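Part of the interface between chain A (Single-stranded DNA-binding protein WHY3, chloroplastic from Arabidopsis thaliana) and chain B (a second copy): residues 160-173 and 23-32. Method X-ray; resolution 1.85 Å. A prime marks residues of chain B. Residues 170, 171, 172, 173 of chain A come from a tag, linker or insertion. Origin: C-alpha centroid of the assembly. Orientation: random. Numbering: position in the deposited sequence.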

# COMPACT_ATOMS: atom_id res chain seq x y z
N GLY A 160 -12.37 -7.23 -5.87
CA GLY A 160 -11.92 -8.29 -6.77
C GLY A 160 -10.70 -8.02 -7.59
O GLY A 160 -10.37 -8.83 -8.46
N TRP A 161 -9.99 -6.92 -7.34
CA TRP A 161 -8.87 -6.56 -8.16
C TRP A 161 -7.64 -7.36 -7.82
O TRP A 161 -6.70 -7.40 -8.59
N SER A 162 -7.63 -8.05 -6.69
CA SER A 162 -6.46 -8.86 -6.34
C SER A 162 -6.49 -10.07 -7.21
O SER A 162 -5.46 -10.59 -7.60
N ALA A 163 -7.70 -10.54 -7.47
CA ALA A 163 -7.92 -11.62 -8.40
C ALA A 163 -7.29 -11.27 -9.76
O ALA A 163 -6.65 -12.12 -10.40
N PHE A 164 -7.43 -10.01 -10.19
CA PHE A 164 -6.82 -9.55 -11.45
C PHE A 164 -5.32 -9.50 -11.29
O PHE A 164 -4.56 -9.97 -12.15
N ALA A 165 -4.89 -8.91 -10.18
CA ALA A 165 -3.46 -8.71 -9.92
C ALA A 165 -2.63 -9.98 -9.94
O ALA A 165 -1.59 -10.07 -10.61
N ASN A 166 -3.04 -10.96 -9.15
CA ASN A 166 -2.24 -12.18 -9.04
C ASN A 166 -2.49 -13.14 -10.20
O ASN A 166 -1.92 -14.23 -10.23
N SER A 167 -3.32 -12.72 -11.16
CA SER A 167 -3.55 -13.51 -12.37
C SER A 167 -2.62 -13.09 -13.51
O SER A 167 -2.47 -13.81 -14.50
N ILE A 168 -2.00 -11.92 -13.39
CA ILE A 168 -1.13 -11.40 -14.44
C ILE A 168 0.06 -12.33 -14.66
O ILE A 168 0.42 -12.62 -15.80
N LYS A 169 0.67 -12.78 -13.57
CA LYS A 169 1.90 -13.57 -13.62
C LYS A 169 1.73 -14.88 -14.37
O LYS A 169 2.68 -15.37 -14.99
N ALA A 170 0.53 -15.44 -14.31
CA ALA A 170 0.25 -16.74 -14.93
C ALA A 170 -0.28 -16.60 -16.35
O ALA A 170 0.21 -17.25 -17.27
N ALA A 171 -1.29 -15.75 -16.52
CA ALA A 171 -1.91 -15.54 -17.83
C ALA A 171 -0.88 -15.08 -18.86
O ALA A 171 -0.94 -15.48 -20.02
N ALA A 172 0.06 -14.25 -18.43
CA ALA A 172 1.10 -13.74 -19.32
C ALA A 172 1.89 -14.88 -19.97
O ALA A 172 2.31 -14.78 -21.12
N LEU A 173 2.09 -15.96 -19.22
CA LEU A 173 2.78 -17.15 -19.74
C LEU A 173 1.88 -17.90 -20.72
O LEU A 173 2.31 -18.25 -21.82
N THR B 23 -18.14 2.48 -14.84
CA THR B 23 -17.50 1.24 -14.45
C THR B 23 -16.03 1.32 -14.85
O THR B 23 -15.69 1.84 -15.91
N ILE B 24 -15.16 0.82 -13.98
CA ILE B 24 -13.72 0.88 -14.15
C ILE B 24 -13.15 -0.53 -14.08
O ILE B 24 -13.32 -1.22 -13.07
N GLU B 25 -12.50 -0.93 -15.16
CA GLU B 25 -11.95 -2.29 -15.29
C GLU B 25 -10.45 -2.28 -15.55
O GLU B 25 -9.97 -1.64 -16.47
N PRO B 26 -9.70 -3.04 -14.77
CA PRO B 26 -8.28 -3.07 -15.08
C PRO B 26 -7.97 -3.96 -16.29
O PRO B 26 -8.69 -4.92 -16.60
N ARG B 27 -6.88 -3.62 -16.96
CA ARG B 27 -6.38 -4.35 -18.13
C ARG B 27 -4.90 -4.60 -17.94
O ARG B 27 -4.14 -3.69 -17.61
N ALA B 28 -4.48 -5.84 -18.16
CA ALA B 28 -3.13 -6.28 -17.80
C ALA B 28 -2.08 -5.73 -18.76
O ALA B 28 -2.39 -5.44 -19.89
N PRO B 29 -0.83 -5.64 -18.30
CA PRO B 29 0.21 -5.35 -19.28
C PRO B 29 0.36 -6.49 -20.31
O PRO B 29 -0.15 -7.58 -20.06
N GLU B 30 1.02 -6.21 -21.43
CA GLU B 30 1.30 -7.20 -22.45
C GLU B 30 2.78 -7.52 -22.45
O GLU B 30 3.62 -6.65 -22.24
N PHE B 31 3.09 -8.80 -22.68
CA PHE B 31 4.45 -9.29 -22.67
C PHE B 31 4.73 -10.00 -23.99
O PHE B 31 3.80 -10.41 -24.69
N VAL B 32 6.00 -10.14 -24.33
CA VAL B 32 6.37 -11.04 -25.41
C VAL B 32 7.41 -12.01 -24.89
O VAL B 32 8.16 -11.69 -23.97

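The contact between these two stretches is built round Pro26′, Phe164 and Trp161, the residues that cover the most surface. It is apolar, and no hydrogen bond crosses between the stretches. Together the two sides bury 459 Å².

Pro26′ points toward chain A and meets two aromatic rings. Its ring pucker is C-gamma endo. Its CB lies over the face of Phe164, 3.6 Å from the ring centroid, in a CH-pi contact. Its CG makes a second CH-pi contact, 3.9 Å from the centroid of the Trp161 five-membered ring. Pro26′ CD is also 3.6 Å from Trp161 CE2. Pro26′ thus sets CB over one aromatic ring and CG over the other.

Phe164 points toward chain B with chi1 t (155°) and chi2 88°. One face takes Pro26′, while the ring edge meets the backbone at Arg27′ and Ala28′. Phe164 CE1 is 3.5 Å from Ala28′ N and 4.0 Å from Ala28′ CB.

Trp161 starts sideways, but its m rotamer (chi1 -76°) brings the indole end nearer to the strand. At the ring edge, Trp161 CZ2 lies 3.5 Å from Ile24′ O, and Trp161 CH2 is 4.0 Å from Ile24′ CG2. The indole NE1 is hydrogen-bonded elsewhere in the structure.

Farther along, Ile168 (m, t) points toward chain B. Its CD1 is 3.9 Å from Pro29′ CD, and its CG1 is 4.2 Å from Ala28′ CB. Its CG2 reaches the edge of the Phe31′ ring, 4.3 Å from CE2. Phe31′ (chi1 m) also points in, and its CD2 is 3.7 Å from CB of Ala172. Ala172 comes from the expression tag and is poorly ordered, so this last contact is not part of the natural protein.

Arg27′ and Glu25′ point away, which leaves Pro26′ between them to face the helix.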

# COMPACT_ATOMS: atom_id res chain seq x y z
CB TRP A 161 -8.58 -5.05 -8.10
CG TRP A 161 -9.57 -4.24 -8.91
CD1 TRP A 161 -10.79 -4.63 -9.34
CD2 TRP A 161 -9.36 -2.93 -9.43
NE1 TRP A 161 -11.39 -3.60 -10.05
CE2 TRP A 161 -10.52 -2.56 -10.12
CE3 TRP A 161 -8.32 -2.03 -9.34
CZ2 TRP A 161 -10.65 -1.33 -10.74
CZ3 TRP A 161 -8.44 -0.81 -9.95
CH2 TRP A 161 -9.59 -0.48 -10.66
CB SER A 162 -6.47 -9.27 -4.87
OG SER A 162 -7.73 -9.81 -4.52
CB ALA A 163 -9.40 -11.87 -8.52
CB PHE A 164 -7.36 -8.15 -11.85
CG PHE A 164 -6.42 -7.34 -12.75
CD1 PHE A 164 -6.47 -7.46 -14.15
CD2 PHE A 164 -5.53 -6.43 -12.19
CE1 PHE A 164 -5.61 -6.69 -14.96
CE2 PHE A 164 -4.66 -5.66 -13.01
CZ PHE A 164 -4.71 -5.80 -14.40
CB ALA A 165 -3.29 -8.04 -8.59
CB ASN A 166 -2.47 -12.85 -7.69
CG ASN A 166 -3.90 -13.26 -7.48
OD1 ASN A 166 -4.60 -13.58 -8.44
ND2 ASN A 166 -4.36 -13.24 -6.23
CB SER A 167 -5.01 -13.39 -12.83
OG SER A 167 -5.23 -12.18 -13.54
CB ILE A 168 -0.61 -9.99 -14.12
CG1 ILE A 168 -1.77 -9.00 -14.02
CG2 ILE A 168 0.39 -9.53 -15.18
CD1 ILE A 168 -1.34 -7.61 -13.63
CB LYS A 169 2.41 -13.87 -12.21
CG LYS A 169 3.71 -14.68 -12.17
CD LYS A 169 4.07 -15.06 -10.75
CE LYS A 169 5.50 -15.56 -10.63
NZ LYS A 169 5.59 -17.03 -10.87
CB ALA A 170 -0.73 -17.52 -14.07
CB ALA A 171 -3.04 -14.52 -17.72
CB ALA A 172 2.04 -12.83 -18.56
CB LEU A 173 3.21 -18.07 -18.60
CG LEU A 173 4.49 -17.68 -17.85
CD1 LEU A 173 4.41 -16.24 -17.37
CD2 LEU A 173 4.74 -18.61 -16.67
CB THR B 23 -18.16 0.01 -15.15
OG1 THR B 23 -19.56 0.00 -14.86
CG2 THR B 23 -17.58 -1.25 -14.65
CB ILE B 24 -13.06 1.71 -13.04
CG1 ILE B 24 -13.71 3.10 -13.03
CG2 ILE B 24 -11.58 1.83 -13.24
CD1 ILE B 24 -13.26 3.98 -11.92
CB GLU B 25 -12.62 -3.07 -16.43
CG GLU B 25 -12.13 -4.54 -16.50
CD GLU B 25 -13.15 -5.61 -16.06
OE1 GLU B 25 -14.34 -5.48 -16.45
OE2 GLU B 25 -12.76 -6.59 -15.34
CB PRO B 26 -7.65 -3.61 -13.80
CG PRO B 26 -8.73 -4.17 -13.03
CD PRO B 26 -10.02 -3.74 -13.53
CB ARG B 27 -6.58 -3.51 -19.38
CG ARG B 27 -8.01 -3.33 -19.79
CD ARG B 27 -8.56 -4.68 -20.24
NE ARG B 27 -9.85 -4.53 -20.89
CZ ARG B 27 -11.01 -4.93 -20.38
NH1 ARG B 27 -11.07 -5.54 -19.21
NH2 ARG B 27 -12.12 -4.74 -21.06
CB ALA B 28 -3.08 -7.82 -17.83
CB PRO B 29 1.47 -5.19 -18.43
CG PRO B 29 1.21 -5.92 -17.20
CD PRO B 29 -0.28 -5.95 -16.98
CB GLU B 30 0.88 -6.70 -23.83
CG GLU B 30 -0.61 -6.59 -24.01
CD GLU B 30 -1.00 -6.05 -25.38
OE1 GLU B 30 -0.10 -5.88 -26.24
OE2 GLU B 30 -2.20 -5.79 -25.61
CB PHE B 31 4.61 -10.28 -21.53
CG PHE B 31 4.61 -9.66 -20.18
CD1 PHE B 31 5.78 -9.17 -19.65
CD2 PHE B 31 3.45 -9.54 -19.45
CE1 PHE B 31 5.80 -8.59 -18.42
CE2 PHE B 31 3.47 -8.97 -18.20
CZ PHE B 31 4.64 -8.48 -17.70
CB VAL B 32 6.90 -10.30 -26.64
CG1 VAL B 32 5.84 -9.33 -27.15
CG2 VAL B 32 8.19 -9.58 -26.31